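Long-range contacts in uncharacterized protein (Parabacteroides merdae, PDB 4R7F), which is of unknown function but has three immunoglobulin-like beta-sandwich domains, the first related to the first domain of type 9 secretion system plug proteins: residues 52-57 with 121-126; 116-121 with 133-138; 143-148 with 166-171. All coordinates share one frame; numbering follows the deposited sequence. Where two conformers were deposited one is given.

Interaction 1 (52-57 with 121-126); sequences RYAYNV and YNEDTP
Three backbone hydrogen bonds set the antiparallel register of 52-57 against 121-126. Ala54 and Tyr121 form a hydrogen-bonded pair: Ala54 N reaches Tyr121 O at 2.9 Å, and Tyr121 N returns a bond to Ala54 O at 3.0 Å, both donors lying nearly along the C=O axis. Beyond the non-hydrogen-bonded pair Tyr53-Asn122, Glu123 N binds Arg52 O at 2.9 Å, almost straight at 174°. The chain then leaves the sheet through a type I beta turn from Asn122 to Thr125, whose first residue also makes an Asx turn, OD1 of Asn122 accepting from Asp124 N at 3.2 Å. This is the end of strand 114-122 beside the start of strand 53-60, in an immunoglobulin-like sheet. Apolar contact centres on Tyr121. Its CG takes the crowded position between backbone N and carbonyl carbon (chi1 55°), which lays one ring face over Ala54 O and brings CZ to 3.7 Å from Ala54 CB. The charged pair is looser: Arg52 and Glu123 run side by side, and NE meets OE1 at 3.3 Å from above the carboxylate plane, the two flat groups turned 75° apart. Glu123 OE2 is held by Thr82 OG1.

Interaction 2 (116-121 with 133-138); sequences YAIQVY and ACFSVV
Four main-chain hydrogen bonds pair strand 116-121 with strand 133-138, and they satisfy both N-H and C=O of Tyr116 and Ile118. Tyr116 N gives to Phe135 O at 2.9 Å, while Phe135 N gives back to Tyr116 O at 3.1 Å. Two residues along, Ile118 N to Ala133 O spans 2.8 Å and Ala133 N to Ile118 O 2.9 Å; all four N-H...O angles are at least 164°. Between these two hydrogen-bonded pairs, Ala117 faces Cys134 as a non-hydrogen-bonded pair, so their polar backbone atoms turn outward: Ala117 bonds with Val58 of strand 53-60, and Cys134 N with Thr7 OG1. Side-chain CB of Ala117 touches SG of Cys134 at 3.9 Å. On the other face, Phe135 has its CG in the crowded position between backbone N and carbonyl carbon (chi1 63°), which swings the ring across toward the partner strand. Tyr116 CB sits over its face, 4.1 Å from the centroid, and Ile118 CG1 meets its edge at CE1, 3.6 Å away. The two aromatic planes are 18° apart but slid so far that they barely overlap; Tyr116 CD1 packs instead on Val137 CG2 at 3.6 Å. The phenol OH is satisfied by Val112 O. An alanine at Tyr116 would keep the CB over Phe135 but would probably loosen the packing on Val137 and lose the hydroxyl's bond to Val112 O. The antiparallel pairing, with buried side chains on both faces of the two strands, is that of a beta hairpin in an immunoglobulin-like sandwich.

Interaction 3 (143-148 with 166-171); sequences NISASV and NINNKN
Two hydrogen-bonded pairs, Asn143-Asn168 and Ser145-Asn166, bracket the non-hydrogen-bonded pair Ile144-Ile167. In the first, Asn168 N to Asn143 O is 2.8 Å, whereas the reverse bond, Asn143 N to Asn168 O, is longer at 3.2 Å though nearly straight (178°). In the second, Ser145 N to Asn166 O measures 3.0 Å and Asn166 N to Ser145 O 2.9 Å. A side-chain bond reinforces the first pair: Asn168 ND2 reaches Asn143 OD1 at 2.6 Å, with the acceptor in the plane of the donor amide and the donor nearly along the C=O axis. The amides lie side by side, 17° from coplanar; Asn143 CG stands roughly anti to its backbone N (chi1 151°), while Asn168 CG lies beside its own. Asn168 OD1 is taken by Gln207 NE2, so that amide is gripped at both ends. Ser145 OG, 3.0 Å from Asn168 ND2, bonds to Ser147 OG of the second subunit, and Asn143 ND2 also reaches that serine. Apolar packing falls on the opposite face, where Ile144 and Ile167 both press on Val378 of strand 373-380. The pairing is that of a beta hairpin whose outer strand, 143-149, edges its sheet within the chain and meets the second subunit through backbone hydrogen bonds from Ala146 as well as through serine and asparagine side chains.

Overall arrangement
Interactions 1 and 2 share strand 114-122 and Tyr121, and so belong to one sheet: 53-60 flanks that strand on one side and 129-138 on the other, with Asn56 N probably bonded to Gln119 O between them. Interaction 2 is wholly buried and its side chains are mainly apolar; interaction 1, at the strand end, is partly exposed and adds a turn and a salt bridge. Interaction 3 lies in a separate sheet, its nearest atoms about 8 Å from interaction 2, although strand 143-149 follows 129-138 directly. It too is largely buried, but with asparagine and serine on one face, some of them bonded to the second subunit, which touches neither of the others.

Interaction 1 (52-57 with 121-126)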
loop_
_atom_site.group_PDB
_atom_site.type_symbol
_atom_site.label_atom_id
_atom_site.label_comp_id
_atom_site.label_asym_id
_atom_site.label_seq_id
_atom_site.Cartn_x
_atom_site.Cartn_y
_atom_site.Cartn_z
ATOM N N ARG A 52 -12.748 -1.775 -38.374
ATOM C CA ARG A 52 -11.476 -1.045 -38.396
ATOM C C ARG A 52 -11.604 0.198 -37.532
ATOM O O ARG A 52 -12.342 1.116 -37.888
ATOM C CB ARG A 52 -11.104 -0.621 -39.826
ATOM C CG ARG A 52 -10.781 -1.764 -40.774
ATOM C CD ARG A 52 -9.365 -2.292 -40.582
ATOM N NE ARG A 52 -8.392 -1.541 -41.375
ATOM C CZ ARG A 52 -7.117 -1.888 -41.546
ATOM N NH1 ARG A 52 -6.622 -2.984 -40.977
ATOM N NH2 ARG A 52 -6.325 -1.125 -42.289
ATOM N N TYR A 53 -10.909 0.226 -36.394
ATOM C CA TYR A 53 -10.879 1.443 -35.589
ATOM C C TYR A 53 -9.528 2.121 -35.701
ATOM O O TYR A 53 -8.492 1.458 -35.739
ATOM C CB TYR A 53 -11.144 1.164 -34.110
ATOM C CG TYR A 53 -12.446 0.480 -33.788
ATOM C CD1 TYR A 53 -13.659 1.147 -33.900
ATOM C CD2 TYR A 53 -12.460 -0.825 -33.284
ATOM C CE1 TYR A 53 -14.865 0.517 -33.565
ATOM C CE2 TYR A 53 -13.656 -1.458 -32.938
ATOM C CZ TYR A 53 -14.850 -0.793 -33.095
ATOM O OH TYR A 53 -16.017 -1.455 -32.781
ATOM N N ALA A 54 -9.561 3.448 -35.731
ATOM C CA ALA A 54 -8.374 4.274 -35.742
ATOM C C ALA A 54 -8.446 5.350 -34.627
ATOM O O ALA A 54 -9.519 5.672 -34.138
ATOM C CB ALA A 54 -8.250 4.934 -37.111
ATOM N N TYR A 55 -7.314 5.931 -34.245
ATOM C CA TYR A 55 -7.316 6.939 -33.164
ATOM C C TYR A 55 -6.557 8.226 -33.478
ATOM O O TYR A 55 -5.673 8.230 -34.317
ATOM C CB TYR A 55 -6.752 6.328 -31.880
ATOM C CG TYR A 55 -5.308 5.916 -31.968
ATOM C CD1 TYR A 55 -4.959 4.692 -32.523
ATOM C CD2 TYR A 55 -4.291 6.725 -31.474
ATOM C CE1 TYR A 55 -3.642 4.288 -32.607
ATOM C CE2 TYR A 55 -2.959 6.320 -31.545
ATOM C CZ TYR A 55 -2.644 5.097 -32.125
ATOM O OH TYR A 55 -1.347 4.652 -32.237
ATOM N N ASN A 56 -6.953 9.307 -32.797
ATOM C CA ASN A 56 -6.213 10.560 -32.742
ATOM C C ASN A 56 -5.709 10.866 -31.334
ATOM O O ASN A 56 -6.397 10.600 -30.341
ATOM C CB ASN A 56 -7.094 11.750 -33.131
ATOM C CG ASN A 56 -7.728 11.595 -34.479
ATOM O OD1 ASN A 56 -7.134 11.086 -35.431
ATOM N ND2 ASN A 56 -8.946 12.058 -34.573
ATOM N N VAL A 57 -4.548 11.508 -31.266
ATOM C CA VAL A 57 -3.958 11.951 -30.023
ATOM C C VAL A 57 -4.249 13.442 -29.843
ATOM O O VAL A 57 -3.943 14.266 -30.721
ATOM C CB VAL A 57 -2.449 11.659 -30.031
ATOM C CG1 VAL A 57 -1.799 12.032 -28.717
ATOM C CG2 VAL A 57 -2.229 10.182 -30.305
ATOM N N TYR A 121 -12.342 6.060 -33.283
ATOM C CA TYR A 121 -13.467 6.117 -34.219
ATOM C C TYR A 121 -13.357 4.953 -35.170
ATOM O O TYR A 121 -12.271 4.341 -35.314
ATOM C CB TYR A 121 -13.473 7.465 -35.001
ATOM C CG TYR A 121 -12.178 7.777 -35.736
ATOM C CD1 TYR A 121 -11.964 7.337 -37.047
ATOM C CD2 TYR A 121 -11.140 8.483 -35.110
ATOM C CE1 TYR A 121 -10.772 7.614 -37.715
ATOM C CE2 TYR A 121 -9.941 8.748 -35.774
ATOM C CZ TYR A 121 -9.770 8.314 -37.074
ATOM O OH TYR A 121 -8.603 8.583 -37.738
ATOM N N ASN A 122 -14.484 4.637 -35.802
ATOM C CA ASN A 122 -14.529 3.711 -36.921
ATOM C C ASN A 122 -13.916 4.392 -38.139
ATOM O O ASN A 122 -14.330 5.508 -38.458
ATOM C CB ASN A 122 -15.984 3.388 -37.213
ATOM C CG ASN A 122 -16.141 2.200 -38.128
ATOM O OD1 ASN A 122 -15.374 1.993 -39.092
ATOM N ND2 ASN A 122 -17.140 1.400 -37.829
ATOM N N GLU A 123 -12.948 3.748 -38.812
ATOM C CA GLU A 123 -12.269 4.359 -39.982
ATOM C C GLU A 123 -13.241 4.912 -41.024
ATOM O O GLU A 123 -12.971 5.962 -41.601
ATOM C CB GLU A 123 -11.323 3.381 -40.673
ATOM C CG GLU A 123 -9.990 3.202 -39.971
ATOM C CD GLU A 123 -8.937 2.517 -40.832
ATOM O OE1 GLU A 123 -9.271 1.601 -41.628
ATOM O OE2 GLU A 123 -7.757 2.894 -40.692
ATOM N N ASP A 124 -14.366 4.216 -41.230
ATOM C CA ASP A 124 -15.444 4.677 -42.124
ATOM C C ASP A 124 -16.055 6.005 -41.739
ATOM O O ASP A 124 -16.551 6.716 -42.608
ATOM C CB ASP A 124 -16.613 3.686 -42.150
ATOM C CG ASP A 124 -16.204 2.309 -42.587
ATOM O OD1 ASP A 124 -15.187 2.176 -43.305
ATOM O OD2 ASP A 124 -16.904 1.354 -42.197
ATOM N N THR A 125 -16.057 6.317 -40.444
ATOM C CA THR A 125 -16.802 7.455 -39.918
ATOM C C THR A 125 -15.949 8.320 -39.001
ATOM O O THR A 125 -16.283 8.444 -37.828
ATOM C CB THR A 125 -18.014 6.948 -39.109
ATOM O OG1 THR A 125 -18.313 5.601 -39.491
ATOM C CG2 THR A 125 -19.233 7.848 -39.332
ATOM N N PRO A 126 -14.867 8.945 -39.529
ATOM C CA PRO A 126 -13.883 9.643 -38.680
ATOM C C PRO A 126 -14.398 10.823 -37.843
ATOM O O PRO A 126 -13.690 11.279 -36.939
ATOM C CB PRO A 126 -12.822 10.133 -39.683
ATOM C CG PRO A 126 -13.044 9.340 -40.924
ATOM C CD PRO A 126 -14.516 9.071 -40.957
#

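Interaction 2 (116-121 with 133-138)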
loop_
_atom_site.group_PDB
_atom_site.type_symbol
_atom_site.label_atom_id
_atom_site.label_comp_id
_atom_site.label_asym_id
_atom_site.label_seq_id
_atom_site.Cartn_x
_atom_site.Cartn_y
_atom_site.Cartn_z
ATOM N N TYR A 116 -3.070 13.697 -22.044
ATOM C CA TYR A 116 -3.398 13.200 -23.407
ATOM C C TYR A 116 -4.781 12.544 -23.464
ATOM O O TYR A 116 -5.164 11.800 -22.555
ATOM C CB TYR A 116 -2.364 12.194 -23.918
ATOM C CG TYR A 116 -1.029 12.814 -24.259
ATOM C CD1 TYR A 116 -0.028 12.953 -23.303
ATOM C CD2 TYR A 116 -0.774 13.277 -25.527
ATOM C CE1 TYR A 116 1.178 13.560 -23.606
ATOM C CE2 TYR A 116 0.430 13.872 -25.838
ATOM C CZ TYR A 116 1.395 14.010 -24.880
ATOM O OH TYR A 116 2.573 14.583 -25.230
ATOM N N ALA A 117 -5.523 12.844 -24.536
ATOM C CA ALA A 117 -6.793 12.230 -24.803
ATOM C C ALA A 117 -6.755 11.508 -26.140
ATOM O O ALA A 117 -6.447 12.090 -27.188
ATOM C CB ALA A 117 -7.884 13.262 -24.783
ATOM N N ILE A 118 -7.062 10.214 -26.083
ATOM C CA ILE A 118 -7.059 9.346 -27.248
ATOM C C ILE A 118 -8.486 9.190 -27.720
ATOM O O ILE A 118 -9.297 8.594 -27.018
ATOM C CB ILE A 118 -6.487 7.952 -26.917
ATOM C CG1 ILE A 118 -5.047 8.064 -26.442
ATOM C CG2 ILE A 118 -6.542 7.056 -28.128
ATOM C CD1 ILE A 118 -4.167 8.961 -27.290
ATOM N N GLN A 119 -8.811 9.721 -28.896
ATOM C CA GLN A 119 -10.181 9.616 -29.397
ATOM C C GLN A 119 -10.185 8.550 -30.450
ATOM O O GLN A 119 -9.355 8.580 -31.334
ATOM C CB GLN A 119 -10.646 10.922 -29.980
ATOM C CG GLN A 119 -10.376 12.059 -29.054
ATOM C CD GLN A 119 -11.422 13.113 -29.146
ATOM O OE1 GLN A 119 -11.348 14.022 -29.974
ATOM N NE2 GLN A 119 -12.418 12.999 -28.288
ATOM N N VAL A 120 -11.085 7.583 -30.316
ATOM C CA VAL A 120 -11.152 6.457 -31.230
ATOM C C VAL A 120 -12.425 6.555 -32.060
ATOM O O VAL A 120 -13.434 7.120 -31.636
ATOM C CB VAL A 120 -11.045 5.115 -30.496
ATOM C CG1 VAL A 120 -11.180 3.944 -31.465
ATOM C CG2 VAL A 120 -9.718 5.054 -29.726
ATOM N N TYR A 121 -12.342 6.060 -33.283
ATOM C CA TYR A 121 -13.467 6.117 -34.219
ATOM C C TYR A 121 -13.357 4.953 -35.170
ATOM O O TYR A 121 -12.271 4.341 -35.314
ATOM C CB TYR A 121 -13.473 7.465 -35.001
ATOM C CG TYR A 121 -12.178 7.777 -35.736
ATOM C CD1 TYR A 121 -11.964 7.337 -37.047
ATOM C CD2 TYR A 121 -11.140 8.483 -35.110
ATOM C CE1 TYR A 121 -10.772 7.614 -37.715
ATOM C CE2 TYR A 121 -9.941 8.748 -35.774
ATOM C CZ TYR A 121 -9.770 8.314 -37.074
ATOM O OH TYR A 121 -8.603 8.583 -37.738
ATOM N N ALA A 133 -10.202 7.941 -24.391
ATOM C CA ALA A 133 -9.442 7.402 -23.263
ATOM C C ALA A 133 -8.350 8.374 -22.872
ATOM O O ALA A 133 -7.604 8.849 -23.715
ATOM C CB ALA A 133 -8.841 6.079 -23.604
ATOM N N CYS A 134 -8.287 8.694 -21.583
ATOM C CA CYS A 134 -7.448 9.780 -21.087
ATOM C C CYS A 134 -6.388 9.256 -20.109
ATOM O O CYS A 134 -6.699 8.443 -19.236
ATOM C CB CYS A 134 -8.320 10.802 -20.348
ATOM S SG CYS A 134 -9.291 11.891 -21.383
ATOM N N PHE A 135 -5.156 9.753 -20.252
ATOM C CA PHE A 135 -4.037 9.400 -19.391
ATOM C C PHE A 135 -3.061 10.565 -19.391
ATOM O O PHE A 135 -3.157 11.494 -20.212
ATOM C CB PHE A 135 -3.333 8.112 -19.855
ATOM C CG PHE A 135 -2.700 8.218 -21.213
ATOM C CD1 PHE A 135 -3.424 7.916 -22.356
ATOM C CD2 PHE A 135 -1.382 8.648 -21.353
ATOM C CE1 PHE A 135 -2.847 8.044 -23.613
ATOM C CE2 PHE A 135 -0.797 8.794 -22.603
ATOM C CZ PHE A 135 -1.534 8.486 -23.735
ATOM N N SER A 136 -2.128 10.531 -18.459
ATOM C CA SER A 136 -1.169 11.606 -18.371
ATOM C C SER A 136 0.261 11.082 -18.491
ATOM O O SER A 136 0.559 9.931 -18.146
ATOM C CB SER A 136 -1.335 12.338 -17.046
ATOM O OG SER A 136 -2.610 12.961 -16.927
ATOM N N VAL A 137 1.131 11.964 -18.947
ATOM C CA VAL A 137 2.530 11.670 -19.117
ATOM C C VAL A 137 3.332 12.657 -18.299
ATOM O O VAL A 137 3.233 13.884 -18.526
ATOM C CB VAL A 137 2.913 11.820 -20.579
ATOM C CG1 VAL A 137 4.417 11.714 -20.743
ATOM C CG2 VAL A 137 2.186 10.767 -21.412
ATOM N N VAL A 138 4.091 12.127 -17.323
ATOM C CA VAL A 138 4.851 12.954 -16.369
ATOM C C VAL A 138 6.364 12.987 -16.700
ATOM O O VAL A 138 6.927 11.988 -17.132
ATOM C CB VAL A 138 4.575 12.536 -14.894
ATOM C CG1 VAL A 138 4.871 11.067 -14.606
ATOM C CG2 VAL A 138 5.334 13.415 -13.921
#

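Interaction 3 (143-148 with 166-171)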
loop_
_atom_site.group_PDB
_atom_site.type_symbol
_atom_site.label_atom_id
_atom_site.label_comp_id
_atom_site.label_asym_id
_atom_site.label_seq_id
_atom_site.Cartn_x
_atom_site.Cartn_y
_atom_site.Cartn_z
ATOM N N ASN A 143 9.508 16.122 -6.482
ATOM C CA ASN A 143 9.108 15.019 -5.615
ATOM C C ASN A 143 7.963 15.568 -4.761
ATOM O O ASN A 143 7.978 16.750 -4.390
ATOM C CB ASN A 143 10.361 14.527 -4.818
ATOM C CG ASN A 143 10.044 13.930 -3.459
ATOM O OD1 ASN A 143 9.926 14.660 -2.478
ATOM N ND2 ASN A 143 9.964 12.601 -3.377
ATOM N N ILE A 144 6.957 14.751 -4.473
ATOM C CA ILE A 144 5.835 15.191 -3.672
ATOM C C ILE A 144 5.757 14.343 -2.424
ATOM O O ILE A 144 5.614 13.121 -2.523
ATOM C CB ILE A 144 4.522 15.058 -4.459
ATOM C CG1 ILE A 144 4.553 15.877 -5.758
ATOM C CG2 ILE A 144 3.350 15.503 -3.598
ATOM C CD1 ILE A 144 3.348 15.628 -6.675
ATOM N N SER A 145 5.886 14.966 -1.255
ATOM C CA SER A 145 5.684 14.292 0.035
ATOM C C SER A 145 4.278 14.584 0.513
ATOM O O SER A 145 3.925 15.740 0.618
ATOM C CB SER A 145 6.684 14.791 1.081
ATOM O OG SER A 145 8.005 14.474 0.707
ATOM N N ALA A 146 3.503 13.539 0.815
ATOM C CA ALA A 146 2.077 13.691 1.102
ATOM C C ALA A 146 1.604 12.835 2.273
ATOM O O ALA A 146 2.263 11.893 2.662
ATOM C CB ALA A 146 1.256 13.386 -0.143
ATOM N N SER A 147 0.484 13.230 2.876
ATOM C CA SER A 147 -0.182 12.393 3.859
ATOM C C SER A 147 -1.701 12.571 3.767
ATOM O O SER A 147 -2.162 13.570 3.254
ATOM C CB SER A 147 0.309 12.702 5.281
ATOM O OG SER A 147 -0.109 13.986 5.715
ATOM N N VAL A 148 -2.448 11.580 4.260
ATOM C CA VAL A 148 -3.892 11.648 4.393
ATOM C C VAL A 148 -4.206 11.339 5.837
ATOM O O VAL A 148 -3.723 10.327 6.360
ATOM C CB VAL A 148 -4.606 10.589 3.532
ATOM C CG1 VAL A 148 -6.088 10.896 3.444
ATOM C CG2 VAL A 148 -4.065 10.609 2.142
ATOM N N ASN A 166 3.669 18.552 0.145
ATOM C CA ASN A 166 4.741 19.523 -0.138
ATOM C C ASN A 166 5.369 19.126 -1.422
ATOM O O ASN A 166 5.563 17.948 -1.673
ATOM C CB ASN A 166 5.830 19.515 0.935
ATOM C CG ASN A 166 5.259 19.733 2.322
ATOM O OD1 ASN A 166 5.060 20.860 2.745
ATOM N ND2 ASN A 166 4.953 18.636 3.016
ATOM N N ILE A 167 5.696 20.121 -2.228
ATOM C CA ILE A 167 6.405 19.896 -3.437
ATOM C C ILE A 167 7.840 20.225 -3.133
ATOM O O ILE A 167 8.139 21.344 -2.775
ATOM C CB ILE A 167 5.900 20.820 -4.553
ATOM C CG1 ILE A 167 4.423 20.535 -4.814
ATOM C CG2 ILE A 167 6.739 20.624 -5.802
ATOM C CD1 ILE A 167 3.798 21.495 -5.795
ATOM N N ASN A 168 8.698 19.221 -3.257
ATOM C CA ASN A 168 10.125 19.345 -3.080
ATOM C C ASN A 168 10.837 19.551 -4.418
ATOM O O ASN A 168 10.926 18.640 -5.202
ATOM C CB ASN A 168 10.623 18.085 -2.371
ATOM C CG ASN A 168 9.891 17.832 -1.047
ATOM O OD1 ASN A 168 9.662 18.747 -0.260
ATOM N ND2 ASN A 168 9.534 16.587 -0.809
ATOM N N ASN A 169 11.339 20.773 -4.647
ATOM C CA ASN A 169 11.844 21.212 -5.929
ATOM C C ASN A 169 13.246 21.813 -5.911
ATOM O O ASN A 169 13.528 22.701 -6.709
ATOM C CB ASN A 169 10.870 22.222 -6.594
ATOM C CG ASN A 169 10.798 23.553 -5.859
ATOM O OD1 ASN A 169 10.952 23.629 -4.648
ATOM N ND2 ASN A 169 10.615 24.600 -6.599
ATOM N N LYS A 170 14.136 21.268 -5.084
ATOM C CA LYS A 170 15.530 21.708 -5.045
ATOM C C LYS A 170 16.184 21.633 -6.438
ATOM O O LYS A 170 16.936 22.519 -6.816
ATOM C CB LYS A 170 16.345 20.870 -4.039
ATOM C CG LYS A 170 17.815 21.294 -3.977
ATOM C CD LYS A 170 18.629 20.664 -2.839
ATOM C CE LYS A 170 18.741 19.142 -2.954
ATOM N NZ LYS A 170 19.313 18.554 -4.208
ATOM N N ASN A 171 15.881 20.571 -7.180
ATOM C CA ASN A 171 16.433 20.365 -8.492
ATOM C C ASN A 171 15.546 20.859 -9.622
ATOM O O ASN A 171 15.871 20.651 -10.769
ATOM C CB ASN A 171 16.786 18.889 -8.677
ATOM C CG ASN A 171 17.896 18.439 -7.731
ATOM O OD1 ASN A 171 18.661 19.264 -7.240
ATOM N ND2 ASN A 171 17.983 17.137 -7.465
#